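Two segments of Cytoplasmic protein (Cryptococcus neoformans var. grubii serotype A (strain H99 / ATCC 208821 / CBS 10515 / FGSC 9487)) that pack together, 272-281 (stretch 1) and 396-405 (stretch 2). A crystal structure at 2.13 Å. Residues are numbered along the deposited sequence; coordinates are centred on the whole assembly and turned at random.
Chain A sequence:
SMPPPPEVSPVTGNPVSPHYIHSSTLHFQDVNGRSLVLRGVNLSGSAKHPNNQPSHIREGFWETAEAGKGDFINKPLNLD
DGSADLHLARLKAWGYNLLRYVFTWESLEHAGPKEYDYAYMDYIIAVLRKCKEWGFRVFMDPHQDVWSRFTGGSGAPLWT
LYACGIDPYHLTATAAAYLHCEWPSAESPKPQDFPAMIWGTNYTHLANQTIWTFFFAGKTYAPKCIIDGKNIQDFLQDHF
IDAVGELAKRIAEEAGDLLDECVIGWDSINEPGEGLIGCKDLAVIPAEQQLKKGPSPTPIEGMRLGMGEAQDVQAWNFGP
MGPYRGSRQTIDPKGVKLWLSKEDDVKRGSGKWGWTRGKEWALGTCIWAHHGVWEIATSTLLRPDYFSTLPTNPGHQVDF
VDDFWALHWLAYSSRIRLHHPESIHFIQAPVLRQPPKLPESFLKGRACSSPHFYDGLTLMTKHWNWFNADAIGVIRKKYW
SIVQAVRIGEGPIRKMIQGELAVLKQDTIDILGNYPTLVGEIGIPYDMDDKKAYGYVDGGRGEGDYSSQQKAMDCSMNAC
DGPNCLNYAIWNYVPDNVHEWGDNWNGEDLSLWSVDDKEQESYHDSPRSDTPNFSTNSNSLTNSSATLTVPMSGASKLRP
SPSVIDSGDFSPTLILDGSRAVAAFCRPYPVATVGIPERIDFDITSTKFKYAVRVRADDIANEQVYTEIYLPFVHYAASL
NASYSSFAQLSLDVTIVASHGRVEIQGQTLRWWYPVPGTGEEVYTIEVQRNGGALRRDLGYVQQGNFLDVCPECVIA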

ATOM      1  N   PRO A 272      -2.879   0.787  -8.661  1.00 15.37           N
ATOM      2  CA  PRO A 272      -3.942   0.900  -9.667  1.00 15.34           C
ATOM      3  C   PRO A 272      -4.038  -0.330 -10.556  1.00 14.40           C
ATOM      4  O   PRO A 272      -3.030  -0.908 -10.959  1.00 14.41           O
ATOM      5  CB  PRO A 272      -3.531   2.136 -10.471  1.00 17.70           C
ATOM      6  CG  PRO A 272      -2.045   2.219 -10.284  1.00 19.77           C
ATOM      7  CD  PRO A 272      -1.791   1.754  -8.872  1.00 17.49           C
ATOM      8  N   GLY A 273      -5.269  -0.714 -10.886  1.00 15.71           N
ATOM      9  CA  GLY A 273      -5.471  -1.825 -11.796  1.00 15.70           C
ATOM     10  C   GLY A 273      -5.215  -1.433 -13.241  1.00 19.01           C
ATOM     11  O   GLY A 273      -5.407  -0.286 -13.648  1.00 15.71           O
ATOM     12  N   GLU A 274      -4.768  -2.415 -14.023  1.00 14.56           N
ATOM     13  CA  GLU A 274      -4.475  -2.218 -15.438  1.00 16.95           C
ATOM     14  C   GLU A 274      -5.634  -2.641 -16.329  1.00 15.58           C
ATOM     15  O   GLU A 274      -5.570  -2.446 -17.547  1.00 14.68           O
ATOM     16  CB  GLU A 274      -3.209  -2.996 -15.834  1.00 21.70           C
ATOM     17  CG  GLU A 274      -2.113  -2.971 -14.774  1.00 28.98           C
ATOM     18  CD  GLU A 274      -0.735  -3.402 -15.303  1.00 33.68           C
ATOM     19  OE1 GLU A 274       0.288  -2.973 -14.718  1.00 32.91           O
ATOM     20  OE2 GLU A 274      -0.675  -4.169 -16.295  1.00 36.64           O
ATOM     21  N   GLY A 275      -6.685  -3.216 -15.752  1.00 17.02           N
ATOM     22  CA  GLY A 275      -7.783  -3.728 -16.550  1.00 15.90           C
ATOM     23  C   GLY A 275      -7.311  -4.667 -17.636  1.00 15.91           C
ATOM     24  O   GLY A 275      -6.470  -5.543 -17.418  1.00 18.07           O
ATOM     25  N   LEU A 276      -7.853  -4.487 -18.832  1.00 14.83           N
ATOM     26  CA  LEU A 276      -7.459  -5.283 -19.980  1.00 14.88           C
ATOM     27  C   LEU A 276      -6.378  -4.617 -20.817  1.00 17.41           C
ATOM     28  O   LEU A 276      -5.990  -5.166 -21.852  1.00 14.91           O
ATOM     29  CB  LEU A 276      -8.683  -5.568 -20.840  1.00 15.92           C
ATOM     30  CG  LEU A 276      -9.679  -6.519 -20.175  1.00 19.89           C
ATOM     31  CD1 LEU A 276     -10.970  -6.568 -20.953  1.00 19.66           C
ATOM     32  CD2 LEU A 276      -9.065  -7.910 -20.043  1.00 24.50           C
ATOM     33  N   ILE A 277      -5.880  -3.456 -20.388  1.00 17.87           N
ATOM     34  CA  ILE A 277      -4.947  -2.688 -21.200  1.00 17.20           C
ATOM     35  C   ILE A 277      -3.649  -3.464 -21.355  1.00 18.82           C
ATOM     36  O   ILE A 277      -3.033  -3.880 -20.366  1.00 19.02           O
ATOM     37  CB  ILE A 277      -4.677  -1.320 -20.562  1.00 15.40           C
ATOM     38  CG1 ILE A 277      -5.941  -0.470 -20.502  1.00 15.40           C
ATOM     39  CG2 ILE A 277      -3.604  -0.598 -21.336  1.00 17.00           C
ATOM     40  CD1 ILE A 277      -5.842   0.653 -19.482  1.00 15.33           C
ATOM     41  N   GLY A 278      -3.215  -3.638 -22.596  1.00 23.66           N
ATOM     42  CA  GLY A 278      -2.025  -4.405 -22.876  1.00 23.00           C
ATOM     43  C   GLY A 278      -2.247  -5.888 -23.016  1.00 23.28           C
ATOM     44  O   GLY A 278      -1.280  -6.616 -23.259  1.00 23.18           O
ATOM     45  N   CYS A 279      -3.481  -6.367 -22.871  1.00 19.13           N
ATOM     46  CA  CYS A 279      -3.731  -7.787 -23.063  1.00 22.30           C
ATOM     47  C   CYS A 279      -3.341  -8.173 -24.481  1.00 23.45           C
ATOM     48  O   CYS A 279      -3.786  -7.548 -25.447  1.00 20.91           O
ATOM     49  CB  CYS A 279      -5.198  -8.128 -22.816  1.00 23.32           C
ATOM     50  SG  CYS A 279      -5.515  -9.919 -22.957  1.00 21.62           S
ATOM     51  N   LYS A 280      -2.491  -9.192 -24.603  1.00 30.54           N
ATOM     52  CA  LYS A 280      -2.021  -9.614 -25.918  1.00 30.31           C
ATOM     53  C   LYS A 280      -3.024 -10.521 -26.616  1.00 26.20           C
ATOM     54  O   LYS A 280      -3.105 -10.518 -27.847  1.00 28.22           O
ATOM     55  CB  LYS A 280      -0.673 -10.330 -25.785  1.00 32.25           C
ATOM     56  CG  LYS A 280       0.414  -9.489 -25.132  1.00 38.13           C
ATOM     57  CD  LYS A 280       0.829  -8.332 -26.026  1.00 44.95           C
ATOM     58  CE  LYS A 280       1.819  -7.402 -25.320  1.00 50.06           C
ATOM     59  NZ  LYS A 280       1.163  -6.148 -24.820  1.00 51.79           N
ATOM     60  N   ASP A 281      -3.798 -11.288 -25.854  1.00 19.47           N
ATOM     61  CA  ASP A 281      -4.669 -12.309 -26.426  1.00 20.19           C
ATOM     62  C   ASP A 281      -5.785 -12.568 -25.422  1.00 19.45           C
ATOM     63  O   ASP A 281      -5.551 -13.163 -24.365  1.00 19.41           O
ATOM     64  CB  ASP A 281      -3.872 -13.574 -26.726  1.00 22.87           C
ATOM     65  CG  ASP A 281      -4.663 -14.597 -27.512  1.00 25.03           C
ATOM     66  OD1 ASP A 281      -5.882 -14.407 -27.692  1.00 24.37           O
ATOM     67  OD2 ASP A 281      -4.055 -15.600 -27.951  1.00 26.73           O
ATOM     68  N   HIS A 396       0.752   0.125 -33.748  1.00 63.13           N
ATOM     69  CA  HIS A 396       1.361   0.638 -32.530  1.00 63.13           C
ATOM     70  C   HIS A 396       0.945  -0.182 -31.311  1.00 57.65           C
ATOM     71  O   HIS A 396      -0.241  -0.435 -31.102  1.00 57.88           O
ATOM     72  CB  HIS A 396       0.928   2.095 -32.368  1.00 68.52           C
ATOM     73  CG  HIS A 396       1.740   2.873 -31.386  1.00 75.28           C
ATOM     74  ND1 HIS A 396       1.181   3.505 -30.296  1.00 77.36           N
ATOM     75  CD2 HIS A 396       3.064   3.144 -31.341  1.00 76.57           C
ATOM     76  CE1 HIS A 396       2.130   4.117 -29.612  1.00 77.37           C
ATOM     77  NE2 HIS A 396       3.283   3.913 -30.225  1.00 76.86           N
ATOM     78  N   GLN A 397       1.915  -0.571 -30.488  1.00 49.75           N
ATOM     79  CA  GLN A 397       1.641  -1.353 -29.287  1.00 51.17           C
ATOM     80  C   GLN A 397       1.719  -0.460 -28.050  1.00 50.24           C
ATOM     81  O   GLN A 397       2.602   0.396 -27.947  1.00 53.58           O
ATOM     82  CB  GLN A 397       2.609  -2.534 -29.172  1.00 51.59           C
ATOM     83  CG  GLN A 397       2.381  -3.620 -30.245  1.00 55.11           C
ATOM     84  CD  GLN A 397       2.014  -4.990 -29.664  1.00 58.51           C
ATOM     85  OE1 GLN A 397       2.678  -5.487 -28.753  1.00 61.88           O
ATOM     86  NE2 GLN A 397       0.959  -5.607 -30.202  1.00 57.04           N
ATOM     87  N   VAL A 398       0.775  -0.661 -27.111  1.00 32.06           N
ATOM     88  CA  VAL A 398       0.583   0.281 -26.011  1.00 27.44           C
ATOM     89  C   VAL A 398       1.382  -0.150 -24.785  1.00 23.52           C
ATOM     90  O   VAL A 398       1.694  -1.324 -24.579  1.00 22.97           O
ATOM     91  CB  VAL A 398      -0.909   0.444 -25.637  1.00 26.93           C
ATOM     92  CG1 VAL A 398      -1.711   1.035 -26.797  1.00 28.15           C
ATOM     93  CG2 VAL A 398      -1.485  -0.895 -25.183  1.00 25.95           C
ATOM     94  N   ASP A 399       1.685   0.832 -23.942  1.00 24.11           N
ATOM     95  CA  ASP A 399       2.359   0.646 -22.661  1.00 22.69           C
ATOM     96  C   ASP A 399       1.461   1.259 -21.596  1.00 19.46           C
ATOM     97  O   ASP A 399       1.278   2.480 -21.567  1.00 18.62           O
ATOM     98  CB  ASP A 399       3.734   1.313 -22.670  1.00 29.56           C
ATOM     99  CG  ASP A 399       4.518   1.068 -21.396  1.00 39.14           C
ATOM    100  OD1 ASP A 399       3.902   0.979 -20.310  1.00 43.02           O
ATOM    101  OD2 ASP A 399       5.763   0.967 -21.481  1.00 43.69           O
ATOM    102  N   PHE A 400       0.906   0.421 -20.718  1.00 20.40           N
ATOM    103  CA  PHE A 400      -0.035   0.928 -19.725  1.00 19.47           C
ATOM    104  C   PHE A 400       0.582   2.051 -18.902  1.00 18.57           C
ATOM    105  O   PHE A 400      -0.054   3.088 -18.675  1.00 18.55           O
ATOM    106  CB  PHE A 400      -0.499  -0.201 -18.803  1.00 18.73           C
ATOM    107  CG  PHE A 400      -1.254   0.280 -17.594  1.00 16.99           C
ATOM    108  CD1 PHE A 400      -2.507   0.825 -17.726  1.00 18.39           C
ATOM    109  CD2 PHE A 400      -0.695   0.206 -16.334  1.00 18.00           C
ATOM    110  CE1 PHE A 400      -3.208   1.277 -16.625  1.00 18.39           C
ATOM    111  CE2 PHE A 400      -1.380   0.660 -15.234  1.00 18.07           C
ATOM    112  CZ  PHE A 400      -2.646   1.204 -15.385  1.00 18.46           C
ATOM    113  N   VAL A 401       1.827   1.869 -18.459  1.00 17.19           N
ATOM    114  CA  VAL A 401       2.423   2.814 -17.520  1.00 19.86           C
ATOM    115  C   VAL A 401       2.749   4.131 -18.209  1.00 22.09           C
ATOM    116  O   VAL A 401       2.501   5.207 -17.651  1.00 22.97           O
ATOM    117  CB  VAL A 401       3.677   2.210 -16.861  1.00 18.68           C
ATOM    118  CG1 VAL A 401       4.404   3.268 -16.053  1.00 19.39           C
ATOM    119  CG2 VAL A 401       3.304   1.042 -15.985  1.00 18.39           C
ATOM    120  N   ASP A 402       3.305   4.078 -19.423  1.00 27.22           N
ATOM    121  CA  ASP A 402       3.722   5.314 -20.080  1.00 29.78           C
ATOM    122  C   ASP A 402       2.562   6.035 -20.755  1.00 27.12           C
ATOM    123  O   ASP A 402       2.553   7.268 -20.813  1.00 31.71           O
ATOM    124  CB  ASP A 402       4.804   5.054 -21.137  1.00 35.93           C
ATOM    125  CG  ASP A 402       5.958   4.225 -20.621  1.00 45.32           C
ATOM    126  OD1 ASP A 402       6.254   4.274 -19.404  1.00 48.00           O
ATOM    127  OD2 ASP A 402       6.580   3.519 -21.449  1.00 49.67           O
ATOM    128  N   ASP A 403       1.596   5.299 -21.293  1.00 20.69           N
ATOM    129  CA  ASP A 403       0.570   5.911 -22.124  1.00 21.41           C
ATOM    130  C   ASP A 403      -0.691   6.291 -21.363  1.00 21.84           C
ATOM    131  O   ASP A 403      -1.405   7.200 -21.801  1.00 23.91           O
ATOM    132  CB  ASP A 403       0.176   4.971 -23.263  1.00 25.91           C
ATOM    133  CG  ASP A 403       1.350   4.604 -24.143  1.00 31.87           C
ATOM    134  OD1 ASP A 403       2.314   5.401 -24.201  1.00 34.23           O
ATOM    135  OD2 ASP A 403       1.309   3.515 -24.764  1.00 32.87           O
ATOM    136  N   PHE A 404      -0.997   5.619 -20.253  1.00 18.63           N
ATOM    137  CA  PHE A 404      -2.275   5.835 -19.589  1.00 16.78           C
ATOM    138  C   PHE A 404      -2.110   6.170 -18.114  1.00 16.01           C
ATOM    139  O   PHE A 404      -2.727   7.120 -17.623  1.00 16.38           O
ATOM    140  CB  PHE A 404      -3.162   4.604 -19.765  1.00 14.94           C
ATOM    141  CG  PHE A 404      -3.517   4.319 -21.198  1.00 14.61           C
ATOM    142  CD1 PHE A 404      -4.271   5.219 -21.922  1.00 17.52           C
ATOM    143  CD2 PHE A 404      -3.098   3.155 -21.820  1.00 15.56           C
ATOM    144  CE1 PHE A 404      -4.607   4.973 -23.241  1.00 17.38           C
ATOM    145  CE2 PHE A 404      -3.428   2.908 -23.155  1.00 16.01           C
ATOM    146  CZ  PHE A 404      -4.191   3.817 -23.853  1.00 15.89           C
ATOM    147  N   TRP A 405      -1.281   5.415 -17.393  1.00 14.60           N
ATOM    148  CA  TRP A 405      -1.070   5.744 -15.989  1.00 14.38           C
ATOM    149  C   TRP A 405      -0.407   7.111 -15.842  1.00 14.34           C
ATOM    150  O   TRP A 405      -0.832   7.940 -15.029  1.00 14.31           O
ATOM    151  CB  TRP A 405      -0.232   4.675 -15.292  1.00 14.36           C
ATOM    152  CG  TRP A 405      -0.015   5.055 -13.866  1.00 14.32           C
ATOM    153  CD1 TRP A 405      -0.872   4.855 -12.819  1.00 14.30           C
ATOM    154  CD2 TRP A 405       1.102   5.756 -13.334  1.00 14.28           C
ATOM    155  NE1 TRP A 405      -0.344   5.373 -11.665  1.00 14.26           N
ATOM    156  CE2 TRP A 405       0.865   5.941 -11.956  1.00 15.32           C
ATOM    157  CE3 TRP A 405       2.283   6.254 -13.887  1.00 15.32           C
ATOM    158  CZ2 TRP A 405       1.769   6.584 -11.125  1.00 17.86           C
ATOM    159  CZ3 TRP A 405       3.187   6.889 -13.054  1.00 16.91           C
ATOM    160  CH2 TRP A 405       2.924   7.046 -11.690  1.00 18.10           C
TER
HETATM  161  O   HOH W   1       0.839  -3.750 -25.621  1.00 46.15           O

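Two chain segments far apart in sequence can pack largely by complementary shape, and this pair from a cryptococcal cytoplasmic protein is a compact example. No direct hydrogen bond crosses between the stretches; some 450 Å² of surface, summed over both sides, is buried mainly by side chains fitting against one another and against the backbone.

The hollow belongs to stretch 1, which has no regular helix or strand but bends through two successive turns. A type II' turn runs from Glu274 to Ile277, closed by Ile277 N to Glu274 O at 3.0 Å, and a type II turn follows from Leu276 to Cys279, closed by Cys279 N to Leu276 O at 3.0 Å. Glycines suit the bends: the positive phi of Gly275 favours glycine, and at Gly278 a CB would be jammed against the preceding carbonyl oxygen.

The principal bump is Phe400, at the start of the helix in stretch 2, with 105 Å² covered by the other segment. Glu274 lays its aliphatic part over one face, with CB 4.0 Å from the centroid of the Phe400 ring and almost on the ring normal, a CH-pi contact; Glu274 OE1 also lies 3.7 Å from Phe400 CD2, and both carboxylate oxygens are hydrogen-bonded elsewhere in the structure. At the ring edge, Ile277 CD1 lies 3.8 Å from Phe400 CD1. Gly273 O comes within 3.6 Å of Phe400 CZ.

Ile277 is the reciprocal bump. Its branches sit among Phe400, Phe404 and Val398, with Ile277 CG2 3.8 Å from Phe404 CD2 and 4.4 Å from Val398 CG2. Beside it, Val398 rests near the backbone of Gly278, with Gly278 N 4.1 Å from Val398 CG2. Further along the helix, Trp405 meets Pro272, with Pro272 CG 3.8 Å from Trp405 CD1.

The helix presents these aromatics from a capped start. Asp399, at the N-cap, points its CB away from stretch 1 and accepts weak bonds at OD1 from Val401 N (2.9 Å) and Asp402 N (3.3 Å), while Asp399 N donates to Asp403 OD2 at 2.8 Å. A wider pi-type turn follows, in which Trp405 N bonds to Phe400 O at 2.9 Å.

Polar chemistry appears at the margin. Lys280 NZ folds back to donate to Gly278 O at 2.9 Å and also donates to a water, 2.5 Å from NZ, which donates to Val398 O at 2.8 Å. The water thus bridges the segments where the apolar fit gives out.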